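Local coordinates for regulatory protein YycH-like domain-containing protein (Eubacterium rectale, PDB 5COZ), which is of unknown function but contains a YycH-like domain and is probably an exported protein with a regulatory role, at residues N50-T55 with Y225-E230; F141-S146 with V213-P218. One frame throughout, in Å; residues are numbered along the deposited sequence.

Interaction 1: residues N50-T55 with Y225-E230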
ATOM      1  N   ASN A  50       8.344   4.794   9.360  1.00  7.31           N
ATOM      2  CA  ASN A  50       8.654   3.607   8.548  1.00  6.94           C
ATOM      3  C   ASN A  50       9.859   3.810   7.679  1.00  8.41           C
ATOM      4  O   ASN A  50       9.830   4.601   6.708  1.00  6.70           O
ATOM      5  CB  ASN A  50       7.464   3.267   7.657  1.00  6.52           C
ATOM      6  CG  ASN A  50       6.375   2.521   8.368  1.00 11.59           C
ATOM      7  OD1 ASN A  50       6.656   1.610   9.157  1.00 10.29           O
ATOM      8  ND2 ASN A  50       5.113   2.823   8.025  1.00  9.68           N
ATOM      9  N   ILE A  51      10.966   3.115   8.036  1.00  6.91           N
ATOM     10  CA  ILE A  51      12.170   3.123   7.195  1.00  7.03           C
ATOM     11  C   ILE A  51      12.366   1.716   6.603  1.00  7.01           C
ATOM     12  O   ILE A  51      13.347   1.461   5.905  1.00  7.40           O
ATOM     13  CB  ILE A  51      13.439   3.716   7.872  1.00  9.81           C
ATOM     14  CG1 ILE A  51      13.804   3.038   9.208  1.00 10.81           C
ATOM     15  CG2 ILE A  51      13.208   5.215   8.074  1.00 11.23           C
ATOM     16  CD1 ILE A  51      14.602   1.732   9.052  1.00 11.70           C
ATOM     17  N   TRP A  52      11.431   0.797   6.915  1.00  6.61           N
ATOM     18  CA  TRP A  52      11.330  -0.509   6.250  1.00  6.69           C
ATOM     19  C   TRP A  52      12.647  -1.265   6.405  1.00  8.65           C
ATOM     20  O   TRP A  52      13.157  -1.328   7.525  1.00  8.89           O
ATOM     21  CB  TRP A  52      10.885  -0.294   4.780  1.00  5.93           C
ATOM     22  CG  TRP A  52       9.654   0.572   4.688  1.00  5.65           C
ATOM     23  CD1 TRP A  52       9.606   1.908   4.387  1.00  7.74           C
ATOM     24  CD2 TRP A  52       8.295   0.160   4.910  1.00  5.42           C
ATOM     25  NE1 TRP A  52       8.293   2.352   4.401  1.00  6.90           N
ATOM     26  CE2 TRP A  52       7.473   1.300   4.736  1.00  6.74           C
ATOM     27  CE3 TRP A  52       7.700  -1.046   5.324  1.00  6.33           C
ATOM     28  CZ2 TRP A  52       6.082   1.254   4.907  1.00  6.79           C
ATOM     29  CZ3 TRP A  52       6.318  -1.100   5.469  1.00  7.82           C
ATOM     30  CH2 TRP A  52       5.530   0.047   5.300  1.00  7.69           C
ATOM     31  N   ASP A  53      13.206  -1.819   5.314  1.00  6.57           N
ATOM     32  CA  ASP A  53      14.428  -2.594   5.431  1.00  6.50           C
ATOM     33  C   ASP A  53      15.651  -1.822   4.922  1.00  9.89           C
ATOM     34  O   ASP A  53      16.682  -2.431   4.606  1.00 10.11           O
ATOM     35  CB  ASP A  53      14.257  -3.927   4.673  1.00  7.66           C
ATOM     36  CG  ASP A  53      13.114  -4.775   5.210  1.00 10.56           C
ATOM     37  OD1 ASP A  53      12.796  -4.657   6.407  1.00 10.61           O
ATOM     38  OD2 ASP A  53      12.538  -5.547   4.436  1.00 12.07           O
ATOM     39  N   ALA A  54      15.583  -0.469   4.932  1.00  8.03           N
ATOM     40  CA  ALA A  54      16.728   0.336   4.518  1.00  8.30           C
ATOM     41  C   ALA A  54      17.905   0.113   5.468  1.00 11.60           C
ATOM     42  O   ALA A  54      17.696   0.063   6.681  1.00 11.61           O
ATOM     43  CB  ALA A  54      16.341   1.808   4.531  1.00  9.25           C
ATOM     44  N   THR A  55      19.117  -0.070   4.918  1.00 11.24           N
ATOM     45  CA  THR A  55      20.259  -0.386   5.770  1.00 11.64           C
ATOM     46  C   THR A  55      21.073   0.843   6.135  1.00 13.32           C
ATOM     47  O   THR A  55      21.942   0.761   7.007  1.00 12.10           O
ATOM     48  CB  THR A  55      21.170  -1.423   5.107  1.00 14.74           C
ATOM     49  OG1 THR A  55      21.618  -0.910   3.860  1.00 17.49           O
ATOM     50  CG2 THR A  55      20.482  -2.771   4.897  1.00 19.86           C
ATOM     51  N   TYR A 225       8.136   0.483  -3.072  1.00  5.81           N
ATOM     52  CA  TYR A 225       7.619   1.461  -4.020  1.00  5.97           C
ATOM     53  C   TYR A 225       6.494   2.232  -3.337  1.00  7.03           C
ATOM     54  O   TYR A 225       5.833   1.734  -2.404  1.00  7.59           O
ATOM     55  CB  TYR A 225       7.102   0.818  -5.326  1.00  7.63           C
ATOM     56  CG  TYR A 225       8.014  -0.217  -5.900  1.00 10.78           C
ATOM     57  CD1 TYR A 225       9.260   0.129  -6.405  1.00 12.83           C
ATOM     58  CD2 TYR A 225       7.608  -1.546  -5.998  1.00 12.69           C
ATOM     59  CE1 TYR A 225      10.133  -0.849  -6.913  1.00 14.06           C
ATOM     60  CE2 TYR A 225       8.456  -2.520  -6.504  1.00 14.24           C
ATOM     61  CZ  TYR A 225       9.730  -2.166  -6.923  1.00 16.35           C
ATOM     62  OH  TYR A 225      10.520  -3.132  -7.471  1.00 18.65           O
ATOM     63  N   SER A 226       6.288   3.439  -3.803  1.00  6.50           N
ATOM     64  CA  SER A 226       5.391   4.401  -3.201  1.00  7.19           C
ATOM     65  C   SER A 226       3.988   3.861  -2.893  1.00  7.75           C
ATOM     66  O   SER A 226       3.351   3.211  -3.745  1.00  7.74           O
ATOM     67  CB  SER A 226       5.296   5.608  -4.126  1.00 11.16           C
ATOM     68  OG  SER A 226       4.254   6.488  -3.750  1.00 21.06           O
ATOM     69  N   ARG A 227       3.527   4.169  -1.674  1.00  6.77           N
ATOM     70  CA  ARG A 227       2.188   3.858  -1.177  1.00  7.04           C
ATOM     71  C   ARG A 227       1.278   5.083  -1.282  1.00  9.15           C
ATOM     72  O   ARG A 227       0.188   5.085  -0.730  1.00  8.96           O
ATOM     73  CB  ARG A 227       2.264   3.358   0.261  1.00  6.84           C
ATOM     74  CG  ARG A 227       2.938   1.981   0.331  1.00  9.67           C
ATOM     75  CD  ARG A 227       3.607   1.760   1.670  1.00  9.62           C
ATOM     76  NE  ARG A 227       2.701   1.726   2.818  1.00 10.46           N
ATOM     77  CZ  ARG A 227       2.756   2.570   3.856  1.00 11.70           C
ATOM     78  NH1 ARG A 227       3.540   3.639   3.810  1.00  7.31           N
ATOM     79  NH2 ARG A 227       2.001   2.365   4.931  1.00 10.26           N
ATOM     80  N   CYS A 228       1.713   6.107  -2.028  1.00  7.00           N
ATOM     81  CA  CYS A 228       0.926   7.290  -2.253  1.00  8.90           C
ATOM     82  C   CYS A 228      -0.274   6.989  -3.145  1.00  9.50           C
ATOM     83  O   CYS A 228      -0.167   6.233  -4.112  1.00  9.78           O
ATOM     84  CB  CYS A 228       1.781   8.377  -2.905  1.00 10.76           C
ATOM     85  SG  CYS A 228       2.984   9.113  -1.797  1.00 14.39           S
ATOM     86  N   PRO A 229      -1.348   7.744  -2.953  1.00  8.38           N
ATOM     87  CA  PRO A 229      -2.455   7.721  -3.929  1.00  7.90           C
ATOM     88  C   PRO A 229      -2.000   8.176  -5.324  1.00 10.36           C
ATOM     89  O   PRO A 229      -0.955   8.825  -5.484  1.00  8.98           O
ATOM     90  CB  PRO A 229      -3.406   8.799  -3.377  1.00  8.82           C
ATOM     91  CG  PRO A 229      -3.148   8.786  -1.890  1.00 12.43           C
ATOM     92  CD  PRO A 229      -1.636   8.628  -1.808  1.00  8.93           C
ATOM     93  N   GLU A 230      -2.847   7.887  -6.329  1.00  8.59           N
ATOM     94  CA  GLU A 230      -2.604   8.351  -7.693  1.00  8.37           C
ATOM     95  C   GLU A 230      -2.369   9.869  -7.695  1.00 10.54           C
ATOM     96  O   GLU A 230      -3.169  10.638  -7.126  1.00 11.47           O
ATOM     97  CB  GLU A 230      -3.810   8.000  -8.578  1.00  9.90           C
ATOM     98  CG  GLU A 230      -3.615   8.422 -10.025  1.00 10.59           C
ATOM     99  CD  GLU A 230      -4.804   8.132 -10.927  1.00 25.44           C
ATOM    100  OE1 GLU A 230      -5.575   7.198 -10.617  1.00 25.81           O
ATOM    101  OE2 GLU A 230      -4.934   8.804 -11.973  1.00 36.29           O
TER
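Trp52 lays the benzo edge of its indole over one face of the Arg227 guanidinium: CZ2 lies 3.7 Å from Arg227 CZ, and Arg227 NH1 sits near the indole plane. The two flat groups are steeply inclined, 70° apart, so the ring presents its rim to the guanidinium and the pair is not a parallel stack. Arg227 gets there by a bend at chi3 (64°), which swings NE and the guanidinium out of the line of the CB-CG arm and against the indole rim. Asn50 approaches less closely, its ND2 4.4 Å from Arg227 NH2, while its CB rests on a face of Trp52. Polar ends are held from outside the two segments: NH1 is in salt bridges with Glu300 and Glu304 and NH2 with Glu188, Asn50 ND2 also donates to Glu300, and Trp52 NE1 bonds to Ser302. Phe217 adds a cation-pi contact to Arg227. A leucine at Arg227 would probably leave the carboxylates of Glu188, Glu300 and Glu304 without their balancing charge and the rim of Trp52 without its flat partner. Trp52 is the second residue of a type II' beta turn, Ile51 to Ala54, closed by Ala54 N to Ile51 O (3.1 Å). The arrangement is that of a buried arginine-carboxylate network between two loops, where the mixed sheet of strands 43-50 and 295-311 meets the antiparallel sheet of strands 188-192 and 211-220.

Interaction 2: residues F141-S146 with V213-P218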
ATOM      1  N   PHE A 141     -14.839  -2.769   4.243  1.00 11.72           N
ATOM      2  CA  PHE A 141     -13.407  -2.599   4.048  1.00 10.32           C
ATOM      3  C   PHE A 141     -13.121  -2.065   2.653  1.00 13.09           C
ATOM      4  O   PHE A 141     -13.732  -2.498   1.674  1.00 15.32           O
ATOM      5  CB  PHE A 141     -12.689  -3.948   4.257  1.00 10.52           C
ATOM      6  CG  PHE A 141     -11.189  -3.904   4.112  1.00  9.54           C
ATOM      7  CD1 PHE A 141     -10.397  -3.363   5.113  1.00  9.09           C
ATOM      8  CD2 PHE A 141     -10.572  -4.348   2.947  1.00 11.01           C
ATOM      9  CE1 PHE A 141      -9.002  -3.343   4.996  1.00 10.04           C
ATOM     10  CE2 PHE A 141      -9.171  -4.320   2.826  1.00 11.59           C
ATOM     11  CZ  PHE A 141      -8.404  -3.809   3.848  1.00 10.62           C
ATOM     12  N   GLY A 142     -12.125  -1.189   2.578  1.00 11.15           N
ATOM     13  CA  GLY A 142     -11.656  -0.625   1.317  1.00 11.47           C
ATOM     14  C   GLY A 142     -10.150  -0.507   1.390  1.00 10.41           C
ATOM     15  O   GLY A 142      -9.590  -0.316   2.474  1.00 11.30           O
ATOM     16  N   THR A 143      -9.479  -0.660   0.255  1.00  9.31           N
ATOM     17  CA  THR A 143      -8.033  -0.682   0.231  1.00  8.60           C
ATOM     18  C   THR A 143      -7.388   0.683  -0.013  1.00  9.93           C
ATOM     19  O   THR A 143      -6.160   0.733   0.037  1.00 11.46           O
ATOM     20  CB  THR A 143      -7.535  -1.649  -0.861  1.00 12.38           C
ATOM     21  OG1 THR A 143      -7.979  -1.165  -2.132  1.00 13.31           O
ATOM     22  CG2 THR A 143      -8.033  -3.099  -0.645  1.00 14.30           C
ATOM     23  N   TYR A 144      -8.153   1.732  -0.385  1.00  8.85           N
ATOM     24  CA  TYR A 144      -7.550   3.012  -0.757  1.00  8.37           C
ATOM     25  C   TYR A 144      -7.322   3.917   0.425  1.00 10.24           C
ATOM     26  O   TYR A 144      -8.202   4.112   1.265  1.00 10.86           O
ATOM     27  CB  TYR A 144      -8.432   3.762  -1.768  1.00  9.36           C
ATOM     28  CG  TYR A 144      -8.531   3.066  -3.103  1.00 11.90           C
ATOM     29  CD1 TYR A 144      -9.464   2.055  -3.319  1.00 15.57           C
ATOM     30  CD2 TYR A 144      -7.713   3.434  -4.163  1.00 14.29           C
ATOM     31  CE1 TYR A 144      -9.525   1.377  -4.536  1.00 16.83           C
ATOM     32  CE2 TYR A 144      -7.774   2.774  -5.388  1.00 15.96           C
ATOM     33  CZ  TYR A 144      -8.689   1.755  -5.575  1.00 21.61           C
ATOM     34  OH  TYR A 144      -8.748   1.122  -6.800  1.00 26.37           O
ATOM     35  N   TYR A 145      -6.141   4.555   0.432  1.00  8.59           N
ATOM     36  CA  TYR A 145      -5.837   5.544   1.469  1.00  7.14           C
ATOM     37  C   TYR A 145      -6.793   6.747   1.333  1.00 11.19           C
ATOM     38  O   TYR A 145      -7.327   7.235   2.330  1.00 10.51           O
ATOM     39  CB  TYR A 145      -4.385   6.010   1.316  1.00  8.22           C
ATOM     40  CG  TYR A 145      -4.016   7.103   2.289  1.00  7.46           C
ATOM     41  CD1 TYR A 145      -3.781   6.814   3.635  1.00  8.57           C
ATOM     42  CD2 TYR A 145      -3.897   8.424   1.869  1.00  6.05           C
ATOM     43  CE1 TYR A 145      -3.473   7.817   4.548  1.00  7.75           C
ATOM     44  CE2 TYR A 145      -3.564   9.438   2.769  1.00  5.96           C
ATOM     45  CZ  TYR A 145      -3.362   9.124   4.108  1.00  7.86           C
ATOM     46  OH  TYR A 145      -3.075  10.099   5.018  1.00  8.90           O
ATOM     47  N   SER A 146      -6.990   7.233   0.090  0.50  8.97           N
ATOM     48  CA  SER A 146      -7.893   8.352  -0.157  0.50 10.16           C
ATOM     49  C   SER A 146      -9.329   7.889  -0.252  0.50 14.48           C
ATOM     50  O   SER A 146      -9.605   6.855  -0.873  0.50 14.37           O
ATOM     51  CB  SER A 146      -7.543   9.046  -1.469  0.50 12.96           C
ATOM     52  OG  SER A 146      -6.249   9.608  -1.435  0.50 12.60           O
ATOM     53  N   VAL A 213      -6.625  -9.801   6.093  1.00  6.72           N
ATOM     54  CA  VAL A 213      -6.095  -9.173   4.881  1.00  6.86           C
ATOM     55  C   VAL A 213      -4.721  -8.627   5.194  1.00  8.91           C
ATOM     56  O   VAL A 213      -4.592  -7.736   6.041  1.00  8.39           O
ATOM     57  CB  VAL A 213      -7.009  -8.058   4.327  1.00  8.64           C
ATOM     58  CG1 VAL A 213      -6.344  -7.331   3.140  1.00  8.95           C
ATOM     59  CG2 VAL A 213      -8.364  -8.618   3.902  1.00  8.45           C
ATOM     60  N   PHE A 214      -3.700  -9.137   4.506  1.00  7.34           N
ATOM     61  CA  PHE A 214      -2.373  -8.560   4.629  1.00  6.53           C
ATOM     62  C   PHE A 214      -2.087  -7.635   3.499  1.00  8.31           C
ATOM     63  O   PHE A 214      -2.417  -7.937   2.352  1.00  8.28           O
ATOM     64  CB  PHE A 214      -1.292  -9.651   4.593  1.00  6.66           C
ATOM     65  CG  PHE A 214      -1.282 -10.449   5.863  1.00  7.60           C
ATOM     66  CD1 PHE A 214      -2.085 -11.580   6.004  1.00 10.20           C
ATOM     67  CD2 PHE A 214      -0.417 -10.119   6.893  1.00  8.92           C
ATOM     68  CE1 PHE A 214      -2.061 -12.328   7.192  1.00 10.14           C
ATOM     69  CE2 PHE A 214      -0.412 -10.847   8.090  1.00 11.97           C
ATOM     70  CZ  PHE A 214      -1.230 -11.950   8.224  1.00  9.98           C
ATOM     71  N   PHE A 215      -1.420  -6.523   3.818  1.00  5.83           N
ATOM     72  CA  PHE A 215      -0.791  -5.666   2.834  1.00  5.75           C
ATOM     73  C   PHE A 215       0.679  -5.891   2.950  1.00  8.64           C
ATOM     74  O   PHE A 215       1.251  -5.645   4.000  1.00  8.10           O
ATOM     75  CB  PHE A 215      -1.076  -4.154   3.016  1.00  6.50           C
ATOM     76  CG  PHE A 215      -2.408  -3.605   2.593  1.00  7.19           C
ATOM     77  CD1 PHE A 215      -3.483  -4.453   2.308  1.00  9.17           C
ATOM     78  CD2 PHE A 215      -2.595  -2.236   2.468  1.00  9.23           C
ATOM     79  CE1 PHE A 215      -4.745  -3.918   1.968  1.00  9.86           C
ATOM     80  CE2 PHE A 215      -3.837  -1.709   2.086  1.00 10.92           C
ATOM     81  CZ  PHE A 215      -4.895  -2.549   1.834  1.00 10.04           C
HETATM   82  N   MSE A 216       1.278  -6.372   1.864  1.00  6.57           N
HETATM   83  CA  MSE A 216       2.735  -6.500   1.779  0.70  6.76           C
HETATM   84  C   MSE A 216       3.218  -5.492   0.775  1.00  6.89           C
HETATM   85  O   MSE A 216       2.454  -5.039  -0.070  1.00  7.89           O
HETATM   86  CB  MSE A 216       3.158  -7.905   1.414  0.70  8.46           C
HETATM   87  CG  MSE A 216       2.394  -8.901   2.244  0.70 12.76           C
HETATM   88 SE   MSE A 216       2.806 -10.682   1.775  0.52 18.10          SE
HETATM   89  CE  MSE A 216       4.036 -10.856   2.876  0.70 13.60           C
ATOM     90  N   PHE A 217       4.482  -5.073   0.907  1.00  6.50           N
ATOM     91  CA  PHE A 217       4.962  -3.981   0.103  1.00  5.38           C
ATOM     92  C   PHE A 217       6.159  -4.347  -0.762  1.00  6.58           C
ATOM     93  O   PHE A 217       7.281  -4.412  -0.280  1.00  6.89           O
ATOM     94  CB  PHE A 217       5.303  -2.800   1.042  1.00  6.25           C
ATOM     95  CG  PHE A 217       4.140  -2.442   1.943  1.00  6.21           C
ATOM     96  CD1 PHE A 217       2.996  -1.844   1.422  1.00  7.24           C
ATOM     97  CD2 PHE A 217       4.136  -2.820   3.285  1.00  7.72           C
ATOM     98  CE1 PHE A 217       1.890  -1.589   2.234  1.00  7.67           C
ATOM     99  CE2 PHE A 217       3.030  -2.558   4.105  1.00  9.54           C
ATOM    100  CZ  PHE A 217       1.920  -1.923   3.581  1.00  8.45           C
ATOM    101  N   PRO A 218       5.912  -4.587  -2.062  1.00  4.92           N
ATOM    102  CA  PRO A 218       7.017  -4.884  -3.005  1.00  5.47           C
ATOM    103  C   PRO A 218       8.104  -3.822  -2.886  1.00  6.31           C
ATOM    104  O   PRO A 218       7.808  -2.618  -2.819  1.00  6.48           O
ATOM    105  CB  PRO A 218       6.334  -4.831  -4.366  1.00  6.37           C
ATOM    106  CG  PRO A 218       4.927  -5.343  -4.045  1.00  7.69           C
ATOM    107  CD  PRO A 218       4.596  -4.638  -2.743  1.00  5.82           C
TER
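With CG anti to the backbone N (chi1 -179°), the Phe141 side chain extends from its loop toward the strand, while chi1 of -77° in Phe215 sets that ring's CG anti to its own carbonyl carbon and sends it out to meet the loop. The two aromatic side chains arrive from opposite directions and touch at their outer ends: Phe141 CZ is 4.1 Å from Phe215 CE1, and this carbon lies at the edge of the Phe141 ring, near its plane. Val213, two residues earlier on the same side of the strand, brings its CG1 to the neighbouring part of that ring, 4.1 Å from Phe141 CE2. The end of Phe141 is thus received by a methyl and a ring carbon of one strand. Thr143 joins farther along the loop and crosses Phe215 at about a right angle. Its CB is 3.9 Å from Phe215 CZ and its methyl CG2 is 4.0 Å from the same carbon, while the carbonyl O of Thr143 lies 3.9 Å from Phe215 CE2. Thr143 CA falls in the plane of the Phe215 ring, at its edge. No hydrogen bond links the segments, and the contact is one of apolar surfaces. Around it, Leu192 of strand 188-192 touches both Phe141 and Val213, Val245 of strand 244-249 packs against Val213 and Phe215, and the rings of Tyr190 and His243 meet Phe215. Asn196 accepts a hydrogen bond from the backbone N of Phe141. The arrangement is a hydrophobic cluster in which the irregular connection between helices 130-137 and 165-178 packs over one face of strand 211-220 in the antiparallel sheet.

How the interactions relate
From the N terminus, the chain leaves strand 43-50 into the turn at 50-55, the first half of interaction 1. It then builds strand 58-66 and the strands from 95-101 to 125-128 before reaching 141-146. Interaction 2 closes a loop of 66 intervening residues when strand 211-220 brings 213-218 to that segment; shortly afterwards 225-230 closes the much longer loop of interaction 1, which therefore encloses interaction 2. They touch through Phe217, which packs on both Trp52 and Arg227, and through Pro229 against Ser146. Interaction 1 ties the mixed sheet's 50-55 turn to the loop after strand 223-224 of the antiparallel sheet; interaction 2 ties the connection between helices 130-137 and 165-178 to strand 211-220.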